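Local coordinates for viral structural protein 4 (Bombyx mori cytoplasmic polyhedrosis virus, PDB 6TZ0), which binds GTP at a P-loop and probably serves as an NTPase-type cofactor of the viral RNA-dependent RNA polymerase with which it is assembled, at residues His53-Leu56 against Ala57-Ala60; Ser142-Ile145 against Glu146-Leu150; Glu162-Gln165 against Ser166-Asn170. All coordinates share one frame; numbering follows the deposited sequence.

Contact 1 (His53-Leu56 against Ala57-Ala60); sequences HSML and AKHA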
ATOM      1  N   HIS B  53      41.744  -4.824 -15.062  1.00 28.90           N
ATOM      2  CA  HIS B  53      41.049  -3.783 -14.298  1.00 28.90           C
ATOM      3  C   HIS B  53      40.912  -2.487 -15.085  1.00 28.90           C
ATOM      4  O   HIS B  53      39.841  -1.860 -15.077  1.00 28.90           O
ATOM      5  CB  HIS B  53      41.772  -3.484 -12.989  1.00 28.90           C
ATOM      6  CG  HIS B  53      41.552  -4.498 -11.915  1.00 28.90           C
ATOM      7  ND1 HIS B  53      42.385  -5.576 -11.728  1.00 28.90           N
ATOM      8  CD2 HIS B  53      40.610  -4.576 -10.948  1.00 28.90           C
ATOM      9  CE1 HIS B  53      41.960  -6.282 -10.698  1.00 28.90           C
ATOM     10  NE2 HIS B  53      40.877  -5.702 -10.213  1.00 28.90           N
ATOM     11  N   SER B  54      41.981  -2.077 -15.772  1.00 29.63           N
ATOM     12  CA  SER B  54      41.931  -0.846 -16.559  1.00 29.63           C
ATOM     13  C   SER B  54      40.943  -0.961 -17.715  1.00 29.63           C
ATOM     14  O   SER B  54      40.149  -0.040 -17.962  1.00 29.63           O
ATOM     15  CB  SER B  54      43.322  -0.518 -17.084  1.00 29.63           C
ATOM     16  OG  SER B  54      44.232  -0.329 -16.020  1.00 29.63           O
ATOM     17  N   MET B  55      40.961  -2.104 -18.410  1.00 32.75           N
ATOM     18  CA  MET B  55      40.042  -2.333 -19.520  1.00 32.75           C
ATOM     19  C   MET B  55      38.591  -2.372 -19.051  1.00 32.75           C
ATOM     20  O   MET B  55      37.704  -1.821 -19.715  1.00 32.75           O
ATOM     21  CB  MET B  55      40.422  -3.635 -20.223  1.00 32.75           C
ATOM     22  CG  MET B  55      39.617  -3.976 -21.454  1.00 32.75           C
ATOM     23  SD  MET B  55      39.873  -2.874 -22.836  1.00 32.75           S
ATOM     24  CE  MET B  55      41.496  -3.396 -23.368  1.00 32.75           C
ATOM     25  N   LEU B  56      38.338  -2.988 -17.892  1.00 31.33           N
ATOM     26  CA  LEU B  56      36.981  -3.054 -17.355  1.00 31.33           C
ATOM     27  C   LEU B  56      36.462  -1.685 -16.945  1.00 31.33           C
ATOM     28  O   LEU B  56      35.285  -1.379 -17.165  1.00 31.33           O
ATOM     29  CB  LEU B  56      36.921  -4.008 -16.168  1.00 31.33           C
ATOM     30  CG  LEU B  56      36.870  -5.495 -16.477  1.00 31.33           C
ATOM     31  CD1 LEU B  56      36.974  -6.275 -15.201  1.00 31.33           C
ATOM     32  CD2 LEU B  56      35.562  -5.787 -17.156  1.00 31.33           C
ATOM     33  N   ALA B  57      37.318  -0.852 -16.346  1.00 30.82           N
ATOM     34  CA  ALA B  57      36.895   0.499 -15.992  1.00 30.82           C
ATOM     35  C   ALA B  57      36.596   1.331 -17.232  1.00 30.82           C
ATOM     36  O   ALA B  57      35.617   2.094 -17.253  1.00 30.82           O
ATOM     37  CB  ALA B  57      37.960   1.170 -15.133  1.00 30.82           C
ATOM     38  N   LYS B  58      37.402   1.162 -18.290  1.00 33.67           N
ATOM     39  CA  LYS B  58      37.143   1.868 -19.544  1.00 33.67           C
ATOM     40  C   LYS B  58      35.823   1.442 -20.175  1.00 33.67           C
ATOM     41  O   LYS B  58      35.055   2.290 -20.641  1.00 33.67           O
ATOM     42  CB  LYS B  58      38.287   1.642 -20.528  1.00 33.67           C
ATOM     43  CG  LYS B  58      38.087   2.353 -21.852  1.00 33.67           C
ATOM     44  CD  LYS B  58      39.245   2.140 -22.799  1.00 33.67           C
ATOM     45  CE  LYS B  58      39.219   0.741 -23.381  1.00 33.67           C
ATOM     46  NZ  LYS B  58      40.261   0.546 -24.424  1.00 33.67           N
ATOM     47  N   HIS B  59      35.528   0.138 -20.190  1.00 35.06           N
ATOM     48  CA  HIS B  59      34.270  -0.292 -20.796  1.00 35.06           C
ATOM     49  C   HIS B  59      33.067   0.058 -19.933  1.00 35.06           C
ATOM     50  O   HIS B  59      31.977   0.282 -20.465  1.00 35.06           O
ATOM     51  CB  HIS B  59      34.250  -1.792 -21.074  1.00 35.06           C
ATOM     52  CG  HIS B  59      35.266  -2.241 -22.071  1.00 35.06           C
ATOM     53  ND1 HIS B  59      35.332  -1.728 -23.345  1.00 35.06           N
ATOM     54  CD2 HIS B  59      36.180  -3.236 -22.020  1.00 35.06           C
ATOM     55  CE1 HIS B  59      36.295  -2.335 -24.012  1.00 35.06           C
ATOM     56  NE2 HIS B  59      36.822  -3.258 -23.232  1.00 35.06           N
ATOM     57  N   ALA B  60      33.226   0.088 -18.610  1.00 34.61           N
ATOM     58  CA  ALA B  60      32.105   0.436 -17.748  1.00 34.61           C
ATOM     59  C   ALA B  60      31.804   1.922 -17.755  1.00 34.61           C
ATOM     60  O   ALA B  60      30.659   2.306 -17.498  1.00 34.61           O
ATOM     61  CB  ALA B  60      32.372  -0.019 -16.313  1.00 34.61           C
TER
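Met55 folds its side chain forward along the helix to meet His59, one turn further on, with Lys58 alongside the sulfur. From CB, the first bond carries CG anti to the backbone N (chi1 -176°). The chain then bends at both chi2 and chi3 instead of running straight out from the helix. CG arrives at the imidazole, 3.4 Å from His59 NE2, and the next atom stays with the same ring. Met55 SD lies 3.9 Å from the centroid of the His59 ring, an oblique Met-aromatic contact in which the sulfur sits 51° off the ring normal. The sulfur also has Lys58 at its flank, with Met55 SD 3.7 Å from Lys58 CE, because the two long chains lie side by side and point the same way. At the tip, Met55 CE leaves this helix for Leu144 on helix 136-146.

All of this hangs on the last two turns of helix 41-60, where the i to i+4 ladder is intact: Ala57 N bonds His53 O at 3.0 Å, and each of the next three residues repeats the step, up to Ala60 N on Leu56 O at 2.9 Å. In that series His59 N bonds Met55 O, and the imidazole lies beside the same oxygen.

Beyond Met55, Lys58 NZ makes a salt bridge to Glu140 of helix 136-146, and His53 ND1 bonds back to Ala49 O. The Leu56 side chain packs against Tyr73 and Ile77 of helix 70-79 and Tyr171 and Leu175 of helix 170-176.

Contact 2 (Ser142-Ile145 against Glu146-Leu150); sequences STLI and ESFRL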
ATOM      1  N   SER B 142      38.534  -9.820 -25.595  1.00 36.77           N
ATOM      2  CA  SER B 142      38.961 -11.122 -26.089  1.00 36.77           C
ATOM      3  C   SER B 142      40.377 -11.077 -26.635  1.00 36.77           C
ATOM      4  O   SER B 142      41.175 -11.977 -26.357  1.00 36.77           O
ATOM      5  CB  SER B 142      37.987 -11.607 -27.156  1.00 36.77           C
ATOM      6  OG  SER B 142      38.398 -12.851 -27.682  1.00 36.77           O
ATOM      7  N   THR B 143      40.715 -10.033 -27.397  1.00 35.08           N
ATOM      8  CA  THR B 143      42.081  -9.916 -27.894  1.00 35.08           C
ATOM      9  C   THR B 143      43.064  -9.622 -26.773  1.00 35.08           C
ATOM     10  O   THR B 143      44.245  -9.958 -26.892  1.00 35.08           O
ATOM     11  CB  THR B 143      42.184  -8.841 -28.974  1.00 35.08           C
ATOM     12  OG1 THR B 143      41.786  -7.576 -28.441  1.00 35.08           O
ATOM     13  CG2 THR B 143      41.314  -9.193 -30.159  1.00 35.08           C
ATOM     14  N   LEU B 144      42.611  -8.997 -25.683  1.00 33.30           N
ATOM     15  CA  LEU B 144      43.531  -8.803 -24.565  1.00 33.30           C
ATOM     16  C   LEU B 144      43.766 -10.094 -23.785  1.00 33.30           C
ATOM     17  O   LEU B 144      44.906 -10.401 -23.425  1.00 33.30           O
ATOM     18  CB  LEU B 144      43.032  -7.678 -23.655  1.00 33.30           C
ATOM     19  CG  LEU B 144      43.865  -7.340 -22.417  1.00 33.30           C
ATOM     20  CD1 LEU B 144      44.026  -5.874 -22.273  1.00 33.30           C
ATOM     21  CD2 LEU B 144      43.116  -7.801 -21.202  1.00 33.30           C
ATOM     22  N   ILE B 145      42.710 -10.866 -23.519  1.00 33.18           N
ATOM     23  CA  ILE B 145      42.861 -12.083 -22.721  1.00 33.18           C
ATOM     24  C   ILE B 145      43.522 -13.197 -23.531  1.00 33.18           C
ATOM     25  O   ILE B 145      44.280 -14.003 -22.975  1.00 33.18           O
ATOM     26  CB  ILE B 145      41.490 -12.488 -22.137  1.00 33.18           C
ATOM     27  CG1 ILE B 145      41.045 -11.453 -21.112  1.00 33.18           C
ATOM     28  CG2 ILE B 145      41.501 -13.845 -21.446  1.00 33.18           C
ATOM     29  CD1 ILE B 145      39.657 -11.670 -20.601  1.00 33.18           C
ATOM     30  N   GLU B 146      43.307 -13.226 -24.851  1.00 36.06           N
ATOM     31  CA  GLU B 146      43.911 -14.246 -25.703  1.00 36.06           C
ATOM     32  C   GLU B 146      45.430 -14.141 -25.732  1.00 36.06           C
ATOM     33  O   GLU B 146      46.121 -15.162 -25.788  1.00 36.06           O
ATOM     34  CB  GLU B 146      43.350 -14.121 -27.117  1.00 36.06           C
ATOM     35  CG  GLU B 146      43.800 -15.195 -28.078  1.00 36.06           C
ATOM     36  CD  GLU B 146      43.233 -15.001 -29.463  1.00 36.06           C
ATOM     37  OE1 GLU B 146      42.514 -14.003 -29.674  1.00 36.06           O
ATOM     38  OE2 GLU B 146      43.507 -15.845 -30.341  1.00 36.06           O
ATOM     39  N   SER B 147      45.963 -12.927 -25.653  1.00 32.97           N
ATOM     40  CA  SER B 147      47.401 -12.719 -25.722  1.00 32.97           C
ATOM     41  C   SER B 147      48.117 -13.016 -24.415  1.00 32.97           C
ATOM     42  O   SER B 147      49.350 -12.988 -24.390  1.00 32.97           O
ATOM     43  CB  SER B 147      47.695 -11.284 -26.149  1.00 32.97           C
ATOM     44  OG  SER B 147      47.239 -10.365 -25.177  1.00 32.97           O
ATOM     45  N   PHE B 148      47.389 -13.281 -23.331  1.00 31.63           N
ATOM     46  CA  PHE B 148      48.046 -13.629 -22.079  1.00 31.63           C
ATOM     47  C   PHE B 148      48.628 -15.031 -22.127  1.00 31.63           C
ATOM     48  O   PHE B 148      49.661 -15.284 -21.498  1.00 31.63           O
ATOM     49  CB  PHE B 148      47.064 -13.524 -20.915  1.00 31.63           C
ATOM     50  CG  PHE B 148      46.677 -12.119 -20.553  1.00 31.63           C
ATOM     51  CD1 PHE B 148      47.423 -11.035 -20.991  1.00 31.63           C
ATOM     52  CD2 PHE B 148      45.565 -11.888 -19.762  1.00 31.63           C
ATOM     53  CE1 PHE B 148      47.061  -9.753 -20.656  1.00 31.63           C
ATOM     54  CE2 PHE B 148      45.204 -10.611 -19.422  1.00 31.63           C
ATOM     55  CZ  PHE B 148      45.960  -9.543 -19.865  1.00 31.63           C
ATOM     56  N   ARG B 149      47.966 -15.943 -22.852  1.00 33.25           N
ATOM     57  CA  ARG B 149      48.381 -17.340 -23.043  1.00 33.25           C
ATOM     58  C   ARG B 149      48.542 -18.074 -21.716  1.00 33.25           C
ATOM     59  O   ARG B 149      49.565 -18.703 -21.443  1.00 33.25           O
ATOM     60  CB  ARG B 149      49.649 -17.430 -23.893  1.00 33.25           C
ATOM     61  CG  ARG B 149      49.390 -17.095 -25.339  1.00 33.25           C
ATOM     62  CD  ARG B 149      50.652 -17.077 -26.171  1.00 33.25           C
ATOM     63  NE  ARG B 149      50.337 -16.815 -27.571  1.00 33.25           N
ATOM     64  CZ  ARG B 149      50.219 -15.600 -28.093  1.00 33.25           C
ATOM     65  NH1 ARG B 149      50.383 -14.528 -27.333  1.00 33.25           N
ATOM     66  NH2 ARG B 149      49.927 -15.454 -29.377  1.00 33.25           N
ATOM     67  N   LEU B 150      47.561 -17.990 -20.926  1.00 30.96           N
ATOM     68  CA  LEU B 150      47.440 -18.611 -19.621  1.00 30.96           C
ATOM     69  C   LEU B 150      46.777 -19.978 -19.752  1.00 30.96           C
ATOM     70  O   LEU B 150      45.909 -20.171 -20.609  1.00 30.96           O
ATOM     71  CB  LEU B 150      46.616 -17.726 -18.699  1.00 30.96           C
ATOM     72  CG  LEU B 150      47.191 -16.344 -18.407  1.00 30.96           C
ATOM     73  CD1 LEU B 150      46.219 -15.532 -17.578  1.00 30.96           C
ATOM     74  CD2 LEU B 150      48.521 -16.452 -17.711  1.00 30.96           C
TER
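Phe148 turns back on the end of its own helix, laying one ring face against the carbonyl of Leu144. The oxygen Leu144 O stands 3.5 Å above the plane of the Phe148 ring, over its centre. Further out along the ring, the Leu144 side chain takes over: its CD2 comes within 3.6 Å of Phe148 CZ, and the leucine and phenylalanine lie at a slant to each other. Each gets there by its first torsion. Leu144 CG is anti to its N (chi1 179°), whereas Phe148 CG sits beside its own N (chi1 -71°), which swings the ring back toward the preceding turn.

The carbonyl oxygen facing the ring has its hydrogen-bond partner in the residue between. Ser147 OG gives a hydrogen bond to Leu144 O at 2.9 Å, reaching it from above the carbonyl plane, while the aromatic face merely covers that oxygen where the helix is running out. The backbone changes step here too. Glu146 N still bonds four residues back to Ser142 O, at 2.9 Å, but Phe148 N reaches only three residues back, to Ile145 O at 3.2 Å. Arg149 then takes a positive phi of 57°, and the chain leaves the helix: this is a C-terminal helix end, tightened in its last turn.

Thr143 OG1, on the exposed side, bonds back to Glu140 O, and the buried Ser142 bonds Val84 N through its OG. Leu144 and Phe148 both rest on Ile52 of helix 41-60, and the Phe148 ring also stacks with Tyr48, while Ile145 packs against Met76 and Ile77 of helix 70-79, so helix 136-146 packs against both neighbours, through Leu144 on one and Ile145 on the other.

Contact 3 (Glu162-Gln165 against Ser166-Asn170); sequences EKYQ and SLIPN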
ATOM      1  N   GLU B 162      34.924  -5.809   5.892  1.00 32.17           N
ATOM      2  CA  GLU B 162      33.895  -4.878   5.435  1.00 32.17           C
ATOM      3  C   GLU B 162      34.503  -3.631   4.802  1.00 32.17           C
ATOM      4  O   GLU B 162      33.977  -3.112   3.810  1.00 32.17           O
ATOM      5  CB  GLU B 162      32.977  -4.500   6.598  1.00 32.17           C
ATOM      6  CG  GLU B 162      31.822  -3.591   6.217  1.00 32.17           C
ATOM      7  CD  GLU B 162      30.913  -3.272   7.386  1.00 32.17           C
ATOM      8  OE1 GLU B 162      31.158  -3.794   8.493  1.00 32.17           O
ATOM      9  OE2 GLU B 162      29.961  -2.486   7.203  1.00 32.17           O
ATOM     10  N   LYS B 163      35.613  -3.146   5.366  1.00 30.48           N
ATOM     11  CA  LYS B 163      36.355  -2.028   4.791  1.00 30.48           C
ATOM     12  C   LYS B 163      36.917  -2.372   3.417  1.00 30.48           C
ATOM     13  O   LYS B 163      37.037  -1.492   2.558  1.00 30.48           O
ATOM     14  CB  LYS B 163      37.469  -1.625   5.757  1.00 30.48           C
ATOM     15  CG  LYS B 163      38.366  -0.473   5.344  1.00 30.48           C
ATOM     16  CD  LYS B 163      37.624   0.836   5.308  1.00 30.48           C
ATOM     17  CE  LYS B 163      38.597   1.995   5.237  1.00 30.48           C
ATOM     18  NZ  LYS B 163      39.411   1.986   3.999  1.00 30.48           N
ATOM     19  N   TYR B 164      37.240  -3.644   3.182  1.00 28.76           N
ATOM     20  CA  TYR B 164      37.651  -4.067   1.850  1.00 28.76           C
ATOM     21  C   TYR B 164      36.466  -4.089   0.892  1.00 28.76           C
ATOM     22  O   TYR B 164      36.592  -3.690  -0.267  1.00 28.76           O
ATOM     23  CB  TYR B 164      38.303  -5.448   1.921  1.00 28.76           C
ATOM     24  CG  TYR B 164      38.978  -5.900   0.645  1.00 28.76           C
ATOM     25  CD1 TYR B 164      40.286  -5.539   0.365  1.00 28.76           C
ATOM     26  CD2 TYR B 164      38.297  -6.673  -0.290  1.00 28.76           C
ATOM     27  CE1 TYR B 164      40.899  -5.945  -0.794  1.00 28.76           C
ATOM     28  CE2 TYR B 164      38.897  -7.067  -1.452  1.00 28.76           C
ATOM     29  CZ  TYR B 164      40.196  -6.707  -1.701  1.00 28.76           C
ATOM     30  OH  TYR B 164      40.790  -7.125  -2.866  1.00 28.76           O
ATOM     31  N   GLN B 165      35.309  -4.570   1.359  1.00 27.41           N
ATOM     32  CA  GLN B 165      34.154  -4.732   0.482  1.00 27.41           C
ATOM     33  C   GLN B 165      33.509  -3.403   0.132  1.00 27.41           C
ATOM     34  O   GLN B 165      32.840  -3.298  -0.899  1.00 27.41           O
ATOM     35  CB  GLN B 165      33.120  -5.649   1.124  1.00 27.41           C
ATOM     36  CG  GLN B 165      33.504  -7.104   1.148  1.00 27.41           C
ATOM     37  CD  GLN B 165      32.509  -7.947   1.911  1.00 27.41           C
ATOM     38  OE1 GLN B 165      31.531  -7.434   2.451  1.00 27.41           O
ATOM     39  NE2 GLN B 165      32.763  -9.245   1.977  1.00 27.41           N
ATOM     40  N   SER B 166      33.674  -2.389   0.978  1.00 28.86           N
ATOM     41  CA  SER B 166      33.168  -1.069   0.634  1.00 28.86           C
ATOM     42  C   SER B 166      33.971  -0.415  -0.477  1.00 28.86           C
ATOM     43  O   SER B 166      33.452   0.469  -1.164  1.00 28.86           O
ATOM     44  CB  SER B 166      33.172  -0.164   1.860  1.00 28.86           C
ATOM     45  OG  SER B 166      34.494   0.113   2.266  1.00 28.86           O
ATOM     46  N   LEU B 167      35.217  -0.827  -0.671  1.00 27.71           N
ATOM     47  CA  LEU B 167      36.109  -0.219  -1.641  1.00 27.71           C
ATOM     48  C   LEU B 167      36.175  -0.979  -2.952  1.00 27.71           C
ATOM     49  O   LEU B 167      36.951  -0.597  -3.830  1.00 27.71           O
ATOM     50  CB  LEU B 167      37.508  -0.098  -1.043  1.00 27.71           C
ATOM     51  CG  LEU B 167      37.566   0.847   0.151  1.00 27.71           C
ATOM     52  CD1 LEU B 167      38.909   0.780   0.824  1.00 27.71           C
ATOM     53  CD2 LEU B 167      37.269   2.258  -0.299  1.00 27.71           C
ATOM     54  N   ILE B 168      35.404  -2.045  -3.101  1.00 26.42           N
ATOM     55  CA  ILE B 168      35.382  -2.775  -4.371  1.00 26.42           C
ATOM     56  C   ILE B 168      34.658  -1.931  -5.414  1.00 26.42           C
ATOM     57  O   ILE B 168      33.617  -1.330  -5.099  1.00 26.42           O
ATOM     58  CB  ILE B 168      34.715  -4.143  -4.187  1.00 26.42           C
ATOM     59  CG1 ILE B 168      35.554  -5.025  -3.262  1.00 26.42           C
ATOM     60  CG2 ILE B 168      34.513  -4.853  -5.502  1.00 26.42           C
ATOM     61  CD1 ILE B 168      34.881  -6.319  -2.868  1.00 26.42           C
ATOM     62  N   PRO B 169      35.190  -1.803  -6.631  1.00 26.70           N
ATOM     63  CA  PRO B 169      34.502  -1.051  -7.685  1.00 26.70           C
ATOM     64  C   PRO B 169      33.182  -1.690  -8.086  1.00 26.70           C
ATOM     65  O   PRO B 169      32.875  -2.835  -7.753  1.00 26.70           O
ATOM     66  CB  PRO B 169      35.501  -1.086  -8.842  1.00 26.70           C
ATOM     67  CG  PRO B 169      36.799  -1.284  -8.199  1.00 26.70           C
ATOM     68  CD  PRO B 169      36.560  -2.158  -7.026  1.00 26.70           C
ATOM     69  N   ASN B 170      32.394  -0.918  -8.833  1.00 29.85           N
ATOM     70  CA  ASN B 170      31.047  -1.354  -9.184  1.00 29.85           C
ATOM     71  C   ASN B 170      31.066  -2.483 -10.202  1.00 29.85           C
ATOM     72  O   ASN B 170      30.276  -3.424 -10.094  1.00 29.85           O
ATOM     73  CB  ASN B 170      30.232  -0.177  -9.714  1.00 29.85           C
ATOM     74  CG  ASN B 170      29.838   0.793  -8.628  1.00 29.85           C
ATOM     75  OD1 ASN B 170      29.465   0.392  -7.531  1.00 29.85           O
ATOM     76  ND2 ASN B 170      29.910   2.077  -8.930  1.00 29.85           N
TER
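Ser166 is bonded twice to the turn before it, once through its backbone and once through its hydroxyl. Its N gives a hydrogen bond to Glu162 O at 2.9 Å, the regular step of four residues. Its OG bonds Lys163 O at 3.0 Å, the hydroxyl coming in from above that carbonyl's plane. The rotamer makes this possible: with chi1 at 67°, OG lies between the backbone N and the carbonyl carbon, turned back toward the preceding turn. Leu167 N follows with a bond of only three residues, to Tyr164 O at 3.2 Å. The hydroxyl thus takes hold of a peptide oxygen just where the backbone ladder shortens.

Around these bonds the leucine and lysine side chains come together. Leu167 lies over the carbonyl of Lys163. The lysine chain bends at chi2 and again at chi4, which brings NZ beside the CD1 methyl of Leu167, a matter of proximity and not of bonding, and the two chains cross obliquely. Ile168 lies over the next carbonyl, that of Tyr164, and its CD1 touches the tyrosine ring loosely, 4.3 Å from Tyr164 CD2. The phenol end is occupied elsewhere: Tyr164 OH bonds Tyr13 OH, and the ring meets that of Phe159.

Several residues here also meet the polymerase: Gln165 packs on Tyr583 of the RNA-dependent RNA polymerase chain, and Asn170 OD1 bonds Thr462 OG1 of the same chain. The whole is a short loop joining two helices: helix 162-166 winds down, Ile168 is extended, and Pro169 takes the N-cap position of helix 170-176.

Contacts 1 and 2 belong to one helical cluster, in which helix 41-60 lies directly against helix 136-146. Contact 3 touches neither: its nearest atoms are about 6 Å from contact 1 and about 16 Å from contact 2, yet helix 170-176, which it leads into, packs on Leu56. Half the touching residues of contact 1 are buried; contact 2 is the more exposed, and contact 3 lies nearest the centre of the chain, about 17 Å from it, where it alone meets the polymerase. Contact 1 keeps a regular ladder and relies on sulfur and imidazole; contacts 2 and 3 are helix ends in which a serine hydroxyl bonds a carbonyl three residues back.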